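Local coordinates for protein putative NADPH:quinone oxidoreductase (Ralstonia eutropha, PDB 3IUP) that binds NADPH and probably uses it to reduce quinones, as a putative oxidoreductase with a GroES-like alcohol dehydrogenase domain, at residues M163-T166 against M167-G171; G255-L258 against T259-A263. All coordinates share one frame; numbering follows the deposited sequence.

Interaction 1: M163-T166 against M167-G171; sequences MVET and MRLEG. With ACT (acetate ion), chain H; ACT (acetate ion), chain I.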
loop_
_atom_site.group_PDB
_atom_site.type_symbol
_atom_site.label_atom_id
_atom_site.label_comp_id
_atom_site.label_asym_id
_atom_site.label_seq_id
_atom_site.Cartn_x
_atom_site.Cartn_y
_atom_site.Cartn_z
HETATM N N MSE A 163 -0.771 4.869 16.688
HETATM C CA MSE A 163 -1.811 5.066 15.642
HETATM C C MSE A 163 -2.226 6.522 15.587
HETATM O O MSE A 163 -2.326 7.085 14.512
HETATM C CB MSE A 163 -3.026 4.176 15.934
HETATM C CG MSE A 163 -2.675 2.793 15.807
HETATM SE SE MSE A 163 -4.292 1.733 16.270
HETATM C CE MSE A 163 -3.560 0.129 15.840
ATOM N N VAL A 164 -2.490 7.118 16.742
ATOM C CA VAL A 164 -2.836 8.527 16.804
ATOM C C VAL A 164 -1.675 9.429 16.343
ATOM O O VAL A 164 -1.863 10.364 15.540
ATOM C CB VAL A 164 -3.351 8.927 18.172
ATOM C CG1 VAL A 164 -3.588 10.443 18.228
ATOM C CG2 VAL A 164 -4.635 8.125 18.478
ATOM N N GLU A 165 -0.478 9.073 16.774
ATOM C CA GLU A 165 0.731 9.783 16.314
ATOM C C GLU A 165 0.925 9.730 14.787
ATOM O O GLU A 165 1.167 10.750 14.161
ATOM C CB GLU A 165 1.957 9.250 17.040
ATOM C CG GLU A 165 3.211 10.157 16.860
ATOM C CD GLU A 165 3.275 11.256 17.930
ATOM O OE1 GLU A 165 2.321 11.435 18.703
ATOM O OE2 GLU A 165 4.307 11.949 17.977
ATOM N N THR A 166 0.816 8.548 14.203
ATOM C CA THR A 166 0.871 8.356 12.788
ATOM C C THR A 166 -0.210 9.119 12.039
ATOM O O THR A 166 0.092 9.727 11.057
ATOM C CB THR A 166 0.757 6.849 12.409
ATOM O OG1 THR A 166 1.821 6.101 13.029
ATOM C CG2 THR A 166 0.875 6.641 10.927
HETATM N N MSE A 167 -1.453 9.056 12.511
HETATM C CA MSE A 167 -2.539 9.853 11.964
HETATM C C MSE A 167 -2.132 11.333 11.803
HETATM O O MSE A 167 -2.249 11.944 10.710
HETATM C CB MSE A 167 -3.725 9.753 12.918
HETATM C CG MSE A 167 -4.947 10.516 12.524
HETATM SE SE MSE A 167 -6.240 10.613 14.004
HETATM C CE MSE A 167 -5.401 12.053 14.958
ATOM N N ARG A 168 -1.659 11.899 12.901
ATOM C CA ARG A 168 -1.199 13.285 12.903
ATOM C C ARG A 168 0.002 13.544 12.011
ATOM O O ARG A 168 0.011 14.515 11.271
ATOM C CB ARG A 168 -0.886 13.710 14.314
ATOM C CG ARG A 168 -2.133 13.905 15.160
ATOM C CD ARG A 168 -1.826 13.996 16.594
ATOM N NE ARG A 168 -3.032 14.377 17.324
ATOM C CZ ARG A 168 -3.238 14.135 18.608
ATOM N NH1 ARG A 168 -2.307 13.548 19.354
ATOM N NH2 ARG A 168 -4.382 14.501 19.153
ATOM N N LEU A 169 1.010 12.692 12.095
ATOM C CA LEU A 169 2.194 12.827 11.250
ATOM C C LEU A 169 1.886 12.783 9.769
ATOM O O LEU A 169 2.547 13.454 8.976
ATOM C CB LEU A 169 3.258 11.777 11.579
ATOM C CG LEU A 169 3.982 12.018 12.900
ATOM C CD1 LEU A 169 4.643 10.744 13.378
ATOM C CD2 LEU A 169 5.006 13.184 12.752
ATOM N N GLU A 170 0.913 11.998 9.374
ATOM C CA GLU A 170 0.645 11.813 7.942
ATOM C C GLU A 170 -0.518 12.691 7.474
ATOM O O GLU A 170 -1.010 12.568 6.363
ATOM C CB GLU A 170 0.449 10.328 7.645
ATOM C CG GLU A 170 1.692 9.559 8.021
ATOM C CD GLU A 170 1.651 8.060 7.682
ATOM O OE1 GLU A 170 0.657 7.592 7.098
ATOM O OE2 GLU A 170 2.652 7.391 8.017
ATOM N N GLY A 171 -0.959 13.589 8.328
ATOM C CA GLY A 171 -1.830 14.677 7.921
ATOM C C GLY A 171 -3.314 14.374 7.946
ATOM O O GLY A 171 -4.093 15.043 7.280
HETATM C C ACT H . -0.261 11.174 20.463
HETATM O O ACT H . -0.508 11.768 21.580
HETATM O OXT ACT H . -0.424 11.788 19.348
HETATM C CH3 ACT H . 0.268 9.781 20.448
HETATM C C ACT I . -3.483 14.510 22.673
HETATM O O ACT I . -3.727 13.497 21.959
HETATM O OXT ACT I . -3.979 15.595 22.266
HETATM C CH3 ACT I . -2.654 14.436 23.926
#
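Arg168 runs back along Val164 over one turn of helix, the two side chains side by side and pointing the same way. Methyl CG1 of Val164 lies over one face of the guanidinium, near its rim, 3.5 Å from Arg168 NH1. It gets there because CG1 is anti to the backbone N (chi1 175°), while the arginine chain stays extended from CG to NE. Two acetates, probably from the crystallisation liquor, meet the guanidinium at its edge: one oxygen of the first is shared by NH1 and NH2, while the second takes a weak bond from NH1. The same methyl, Val164 CG1, also meets the selenomethionine methyl, Met167 CE, at 4.1 Å, in a direction roughly at right angles to its line to Arg168 NH1.

The helix ends here in a Schellman motif, with Gly171 as the C-prime residue at positive phi: His172 N returns to Met167 O and Gly171 N to Arg168 O. The last i to i+4 bond across the contact, Glu170 N to Thr166 O, is 2.9 Å long but less straight (144°) than the one before it, Leu169 N to Glu165 O (167°).

Glu170 lies alongside Thr166, pointing the same way, and methyl CG2 of Thr166 sits 3.5 Å from carboxylate oxygen OE2 of Glu170; Tyr284 hydrogen-bonds that same oxygen. Glu165 CG touches Leu169 CD1 at 3.8 Å, and the Glu165 carboxylate forms a salt bridge with Arg322.

Interaction 2: G255-L258 against T259-A263; sequences GQIL and TCMEA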
loop_
_atom_site.group_PDB
_atom_site.type_symbol
_atom_site.label_atom_id
_atom_site.label_comp_id
_atom_site.label_asym_id
_atom_site.label_seq_id
_atom_site.Cartn_x
_atom_site.Cartn_y
_atom_site.Cartn_z
ATOM N N GLY A 255 -9.769 -3.086 1.771
ATOM C CA GLY A 255 -10.341 -2.500 0.588
ATOM C C GLY A 255 -11.730 -1.921 0.804
ATOM O O GLY A 255 -12.091 -0.873 0.247
ATOM N N GLN A 256 -12.522 -2.620 1.625
ATOM C CA GLN A 256 -13.812 -2.079 2.016
ATOM C C GLN A 256 -13.688 -0.697 2.630
ATOM O O GLN A 256 -14.459 0.188 2.282
ATOM C CB GLN A 256 -14.519 -3.024 2.935
ATOM C CG GLN A 256 -15.047 -4.220 2.167
ATOM C CD GLN A 256 -15.558 -5.321 3.068
ATOM O OE1 GLN A 256 -15.127 -5.464 4.196
ATOM N NE2 GLN A 256 -16.412 -6.168 2.515
ATOM N N ILE A 257 -12.739 -0.529 3.558
ATOM C CA ILE A 257 -12.513 0.756 4.200
ATOM C C ILE A 257 -12.145 1.825 3.166
ATOM O O ILE A 257 -12.699 2.945 3.157
ATOM C CB ILE A 257 -11.441 0.688 5.273
ATOM C CG1 ILE A 257 -11.888 -0.214 6.423
ATOM C CG2 ILE A 257 -11.100 2.133 5.771
ATOM C CD1 ILE A 257 -10.809 -0.663 7.353
ATOM N N LEU A 258 -11.198 1.496 2.277
ATOM C CA LEU A 258 -10.812 2.446 1.226
ATOM C C LEU A 258 -12.022 2.823 0.376
ATOM O O LEU A 258 -12.211 4.009 0.022
ATOM C CB LEU A 258 -9.683 1.881 0.373
ATOM C CG LEU A 258 -8.335 1.793 1.089
ATOM C CD1 LEU A 258 -7.338 0.941 0.284
ATOM C CD2 LEU A 258 -7.805 3.248 1.367
ATOM N N THR A 259 -12.802 1.837 -0.021
ATOM C CA THR A 259 -13.974 2.091 -0.848
ATOM C C THR A 259 -14.931 3.070 -0.143
ATOM O O THR A 259 -15.433 4.037 -0.753
ATOM C CB THR A 259 -14.662 0.737 -1.227
ATOM O OG1 THR A 259 -13.726 -0.100 -1.912
ATOM C CG2 THR A 259 -15.915 0.925 -2.091
ATOM N N CYS A 260 -15.205 2.810 1.132
ATOM C CA CYS A 260 -16.138 3.667 1.880
ATOM C C CYS A 260 -15.559 5.037 2.134
ATOM O O CYS A 260 -16.274 6.033 2.095
ATOM C CB CYS A 260 -16.563 3.016 3.190
ATOM S SG CYS A 260 -17.524 1.534 2.939
HETATM N N MSE A 261 -14.231 5.120 2.324
HETATM C CA MSE A 261 -13.596 6.424 2.512
HETATM C C MSE A 261 -13.777 7.266 1.223
HETATM O O MSE A 261 -14.034 8.471 1.274
HETATM C CB MSE A 261 -12.103 6.269 2.791
HETATM C CG MSE A 261 -11.777 5.914 4.155
HETATM SE SE MSE A 261 -9.847 5.647 4.375
HETATM C CE MSE A 261 -9.876 5.407 6.288
ATOM N N GLU A 262 -13.602 6.648 0.079
ATOM C CA GLU A 262 -13.704 7.391 -1.176
ATOM C C GLU A 262 -15.186 7.797 -1.372
ATOM O O GLU A 262 -15.453 8.908 -1.823
ATOM C CB GLU A 262 -13.186 6.566 -2.332
ATOM C CG GLU A 262 -13.222 7.246 -3.671
ATOM C CD GLU A 262 -12.264 8.422 -3.839
ATOM O OE1 GLU A 262 -11.577 8.883 -2.888
ATOM O OE2 GLU A 262 -12.233 8.928 -4.991
ATOM N N ALA A 263 -16.125 6.907 -1.011
ATOM C CA ALA A 263 -17.569 7.246 -1.101
ATOM C C ALA A 263 -17.868 8.458 -0.243
ATOM O O ALA A 263 -18.613 9.360 -0.667
ATOM C CB ALA A 263 -18.463 6.066 -0.683
#
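Residues 255-263 form an unbroken run of alpha-helix in which four successive i to i+4 bonds cross the contact, from Thr259 N to Gly255 O at 2.8 Å through to Glu262 N to Leu258 O at 3.0 Å. The closest side-chain pairing is Ile257 with Met261, a selenomethionine. They lie side by side and point the same way, with methyl CG2 of Ile257 against the terminal methyl CE of Met261 at 3.5 Å. The selenium of Met261 lies a little farther from that branch, 4.0 Å from Ile257 CG2. Beyond CG the Met261 chain is fully extended (chi3 174°), which carries CE along the isoleucine to CG2. Leu258 makes a looser apolar approach, its CD2 standing 4.4 Å from Met261 SE.

On another flank of the helix Thr259 turns its hydroxyl back toward the preceding turn. With OG1 beside its own backbone N (chi1 -58°), the hydroxyl comes 2.8 Å from Gly255 O, the carbonyl that already accepts Thr259 N. The hydroxyl hydrogen-bonds Asn299 OD1; its one proton could also turn to Gly255 O, so that second bond is not settled. Glu262 sends its carboxylate away from this turn, where Lys281 forms a salt bridge with OE1 and the backbone N of Ser277 bonds to OE2.

The helix connects strands 243-249 and 281-285 in a beta-alpha-beta unit of the parallel, Rossmann-type sheet. Ile257 and Met261 both rest on Ala244 of the first strand, while Leu258 packs on Lys281 and Val283 of the second. Cys260 and Gln256 face the neighbouring helix 228-239, touching Thr233 and Leu236, and Phe228 and Met229, respectively.

In the fold
Interactions 1 and 2 lie on different helices, 155-169 and 253-266, with centres 19 Å apart and nearest atoms about 9 Å apart, so they do not touch. Both helices pack on strand 243-249 of the parallel sheet: Thr166 and Met167 of interaction 1 rest on Ile243, while Ile257 and Met261 of interaction 2 pack on Ala244, the next residue. Strand 281-285 is also common to both, meeting interaction 1 by a hydrogen bond from its Tyr284 and interaction 2 by apolar packing. Bound NADPH comes nearer the first contact, with the Met163 side chain about 6 Å away, than the second, where the Gln256 side chain is about 11 Å away.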